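Local coordinates for sugar fermentation stimulation protein homolog (PDB 4DAV) that binds double-stranded DNA and belongs to the SfsA family of sugar fermentation stimulation proteins, at a contact of chain A with DNA. Sequence-based numbering; all coordinates share one arbitrary frame.

A contact of chain A with DNA. Residues 22, 36, 58, 61, 63, 82. With nucleotides of chain B.
Phe22 lies flat over the face of the DT4 base that is turned away from DG5. The centroids of the Phe22 ring and the DT4 base are 3.8 Å apart, and their planes differ by 12°. CG is turned away from the carbonyl carbon (chi1 -59°), which carries the ring out over the base, with CZ 3.6 Å from DT4 C4. The preceding base would normally stack here, so the ring probably wedges into the base stack. An alanine here would lose the ring and is likely to leave this face of DT4 without its stacking partner. The stack need not read base identity; the residues described here make no hydrogen bond to a base edge.

The remaining contacts are with the sugar-phosphate backbone. OP1 of the DG5 phosphate accepts from two side chains. Lys58 NZ forms a salt bridge and hydrogen bond to OP1 at 2.7 Å, and Thr63 OG1 donates to OP1 at 2.6 Å. The Lys58 chain bends at its last torsion (chi4 61°). Its ammonium also donates to Thr63 O, which helps fix it beside the phosphate. Gly61 CA packs near OP2 of DG5. Leu36 straddles two sugars: CD1 lies 3.6 Å from O4' of DT4, which Phe22 CB also meets, and CD2 lies 3.7 Å from C5' of DG5. Arg82, in helix 81-94, brings NH1 near C5' of DT6. Largely from the OB domain, a fold that commonly binds nucleic acid, the site stacks on one base and holds the next phosphate of the same strand, contacts that, in this patch, need not depend on sequence.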
ATOM      1  N   PHE A  22      -0.237 -16.299  -3.213  1.00 18.74           N
ATOM      2  CA  PHE A  22      -0.345 -16.052  -1.771  1.00 18.39           C
ATOM      3  C   PHE A  22       0.823 -16.597  -0.906  1.00 17.62           C
ATOM      4  O   PHE A  22       0.885 -16.284   0.293  1.00 17.26           O
ATOM      5  CB  PHE A  22      -1.680 -16.591  -1.205  1.00 18.49           C
ATOM      6  CG  PHE A  22      -2.916 -15.986  -1.843  1.00 20.34           C
ATOM      7  CD1 PHE A  22      -3.218 -14.643  -1.675  1.00 21.95           C
ATOM      8  CD2 PHE A  22      -3.784 -16.771  -2.602  1.00 20.48           C
ATOM      9  CE1 PHE A  22      -4.356 -14.069  -2.269  1.00 24.02           C
ATOM     10  CE2 PHE A  22      -4.931 -16.206  -3.196  1.00 23.40           C
ATOM     11  CZ  PHE A  22      -5.213 -14.856  -3.033  1.00 22.58           C
ATOM     12  N   LEU A  36       3.325 -16.185   3.937  1.00 17.02           N
ATOM     13  CA  LEU A  36       2.133 -15.569   3.366  1.00 17.17           C
ATOM     14  C   LEU A  36       2.506 -14.326   2.582  1.00 17.69           C
ATOM     15  O   LEU A  36       3.351 -13.545   2.996  1.00 17.64           O
ATOM     16  CB  LEU A  36       1.139 -15.194   4.476  1.00 16.82           C
ATOM     17  CG  LEU A  36      -0.180 -14.570   4.050  1.00 16.55           C
ATOM     18  CD1 LEU A  36      -0.907 -15.540   3.165  1.00 15.30           C
ATOM     19  CD2 LEU A  36      -1.039 -14.156   5.279  1.00 15.76           C
ATOM     20  N   LYS A  58       3.782 -16.193  12.571  1.00 20.11           N
ATOM     21  CA  LYS A  58       2.417 -16.127  13.090  1.00 21.24           C
ATOM     22  C   LYS A  58       2.013 -17.500  13.508  1.00 21.81           C
ATOM     23  O   LYS A  58       2.628 -18.470  13.090  1.00 22.05           O
ATOM     24  CB  LYS A  58       1.425 -15.611  12.038  1.00 21.59           C
ATOM     25  CG  LYS A  58       1.189 -16.576  10.886  1.00 21.43           C
ATOM     26  CD  LYS A  58       0.035 -16.087  10.047  1.00 23.91           C
ATOM     27  CE  LYS A  58      -0.136 -16.906   8.801  1.00 22.99           C
ATOM     28  NZ  LYS A  58      -0.424 -18.333   9.086  1.00 21.49           N
ATOM     29  N   GLY A  61      -2.696 -21.656  10.603  1.00 26.93           N
ATOM     30  CA  GLY A  61      -2.830 -21.552   9.160  1.00 27.01           C
ATOM     31  C   GLY A  61      -1.908 -22.480   8.401  1.00 26.86           C
ATOM     32  O   GLY A  61      -1.254 -23.341   8.984  1.00 27.08           O
ATOM     33  N   THR A  63       0.643 -21.311   6.570  1.00 23.60           N
ATOM     34  CA  THR A  63       1.962 -20.674   6.545  1.00 22.48           C
ATOM     35  C   THR A  63       2.365 -20.309   7.973  1.00 21.73           C
ATOM     36  O   THR A  63       1.508 -19.956   8.783  1.00 21.63           O
ATOM     37  CB  THR A  63       1.964 -19.396   5.687  1.00 22.11           C
ATOM     38  OG1 THR A  63       0.980 -18.479   6.191  1.00 22.64           O
ATOM     39  CG2 THR A  63       1.639 -19.713   4.232  1.00 20.69           C
ATOM     40  N   ARG A  82      -1.680  -5.455   4.225  1.00 27.86           N
ATOM     41  CA  ARG A  82      -2.299  -5.332   5.550  1.00 28.82           C
ATOM     42  C   ARG A  82      -1.449  -4.469   6.480  1.00 28.81           C
ATOM     43  O   ARG A  82      -1.986  -3.678   7.255  1.00 29.27           O
ATOM     44  CB  ARG A  82      -2.585  -6.695   6.210  1.00 29.50           C
ATOM     45  CG  ARG A  82      -3.826  -7.400   5.688  1.00 31.42           C
ATOM     46  CD  ARG A  82      -4.316  -8.505   6.655  1.00 35.31           C
ATOM     47  NE  ARG A  82      -3.309  -9.545   6.891  1.00 36.82           N
ATOM     48  CZ  ARG A  82      -3.483 -10.619   7.660  1.00 38.35           C
ATOM     49  NH1 ARG A  82      -4.635 -10.812   8.297  1.00 38.88           N
ATOM     50  NH2 ARG A  82      -2.491 -11.503   7.799  1.00 37.33           N
TER
ATOM     51  P    DT B   4      -2.388 -22.658   0.449  1.00 28.51           P
ATOM     52  OP1  DT B   4      -1.198 -23.508   0.690  1.00 29.71           O
ATOM     53  OP2  DT B   4      -3.753 -23.100   0.741  1.00 29.77           O
ATOM     54  O5'  DT B   4      -2.203 -21.337   1.305  1.00 29.93           O
ATOM     55  C5'  DT B   4      -2.879 -20.165   0.955  1.00 27.37           C
ATOM     56  C4'  DT B   4      -2.555 -19.123   1.985  1.00 25.41           C
ATOM     57  O4'  DT B   4      -3.041 -17.862   1.489  1.00 25.28           O
ATOM     58  C3'  DT B   4      -3.243 -19.376   3.320  1.00 24.04           C
ATOM     59  O3'  DT B   4      -2.505 -18.810   4.388  1.00 22.73           O
ATOM     60  C2'  DT B   4      -4.581 -18.701   3.115  1.00 22.51           C
ATOM     61  C1'  DT B   4      -4.178 -17.499   2.268  1.00 24.23           C
ATOM     62  N1   DT B   4      -5.230 -17.009   1.355  1.00 24.33           N
ATOM     63  C2   DT B   4      -5.417 -15.653   1.307  1.00 26.34           C
ATOM     64  O2   DT B   4      -4.761 -14.864   1.957  1.00 28.93           O
ATOM     65  N3   DT B   4      -6.417 -15.253   0.463  1.00 26.92           N
ATOM     66  C4   DT B   4      -7.223 -16.054  -0.337  1.00 26.78           C
ATOM     67  O4   DT B   4      -8.077 -15.575  -1.079  1.00 30.48           O
ATOM     68  C5   DT B   4      -6.988 -17.466  -0.250  1.00 25.30           C
ATOM     69  C7   DT B   4      -7.817 -18.411  -1.083  1.00 24.63           C
ATOM     70  C6   DT B   4      -6.011 -17.882   0.585  1.00 24.11           C
ATOM     71  P    DG B   5      -2.821 -19.146   5.922  1.00 23.21           P
ATOM     72  OP1  DG B   5      -1.568 -18.848   6.674  1.00 23.95           O
ATOM     73  OP2  DG B   5      -3.405 -20.496   6.039  1.00 23.35           O
ATOM     74  O5'  DG B   5      -3.894 -18.026   6.264  1.00 25.27           O
ATOM     75  C5'  DG B   5      -3.472 -16.692   6.323  1.00 28.57           C
ATOM     76  C4'  DG B   5      -4.663 -15.773   6.460  1.00 31.03           C
ATOM     77  O4'  DG B   5      -5.432 -15.790   5.242  1.00 31.14           O
ATOM     78  C3'  DG B   5      -5.634 -16.164   7.581  1.00 33.63           C
ATOM     79  O3'  DG B   5      -5.646 -15.106   8.527  1.00 37.65           O
ATOM     80  C2'  DG B   5      -6.964 -16.402   6.849  1.00 32.68           C
ATOM     81  C1'  DG B   5      -6.769 -15.543   5.603  1.00 32.25           C
ATOM     82  N9   DG B   5      -7.629 -15.835   4.457  1.00 31.39           N
ATOM     83  C8   DG B   5      -8.002 -17.063   3.965  1.00 31.23           C
ATOM     84  N7   DG B   5      -8.785 -16.979   2.925  1.00 31.24           N
ATOM     85  C5   DG B   5      -8.937 -15.612   2.715  1.00 31.30           C
ATOM     86  C6   DG B   5      -9.673 -14.914   1.727  1.00 31.45           C
ATOM     87  O6   DG B   5     -10.366 -15.385   0.804  1.00 31.61           O
ATOM     88  N1   DG B   5      -9.557 -13.533   1.874  1.00 32.40           N
ATOM     89  C2   DG B   5      -8.823 -12.889   2.857  1.00 34.04           C
ATOM     90  N2   DG B   5      -8.834 -11.539   2.848  1.00 33.00           N
ATOM     91  N3   DG B   5      -8.129 -13.537   3.787  1.00 33.34           N
ATOM     92  C4   DG B   5      -8.233 -14.895   3.652  1.00 31.91           C
ATOM     93  P    DT B   6      -6.536 -15.168   9.865  1.00 44.44           P
ATOM     94  OP1  DT B   6      -5.766 -14.453  10.910  1.00 44.13           O
ATOM     95  OP2  DT B   6      -7.036 -16.547  10.109  1.00 41.84           O
ATOM     96  O5'  DT B   6      -7.776 -14.280   9.399  1.00 44.42           O
ATOM     97  C5'  DT B   6      -7.580 -12.986   8.843  1.00 46.29           C
ATOM     98  C4'  DT B   6      -8.891 -12.506   8.257  1.00 48.23           C
ATOM     99  O4'  DT B   6      -9.188 -13.281   7.064  1.00 47.57           O
ATOM    100  C3'  DT B   6     -10.119 -12.664   9.175  1.00 50.35           C
ATOM    101  O3'  DT B   6     -10.795 -11.427   9.355  1.00 55.69           O
ATOM    102  C2'  DT B   6     -11.002 -13.664   8.435  1.00 48.72           C
ATOM    103  C1'  DT B   6     -10.599 -13.364   6.994  1.00 46.64           C
ATOM    104  N1   DT B   6     -11.046 -14.379   5.984  1.00 43.78           N
ATOM    105  C2   DT B   6     -11.622 -13.922   4.815  1.00 41.92           C
ATOM    106  O2   DT B   6     -11.783 -12.742   4.548  1.00 42.72           O
ATOM    107  N3   DT B   6     -12.017 -14.909   3.958  1.00 40.73           N
ATOM    108  C4   DT B   6     -11.890 -16.275   4.144  1.00 40.29           C
ATOM    109  O4   DT B   6     -12.275 -17.070   3.310  1.00 41.10           O
ATOM    110  C5   DT B   6     -11.284 -16.698   5.375  1.00 40.53           C
ATOM    111  C7   DT B   6     -11.102 -18.163   5.652  1.00 39.29           C
ATOM    112  C6   DT B   6     -10.892 -15.741   6.229  1.00 41.52           C
TER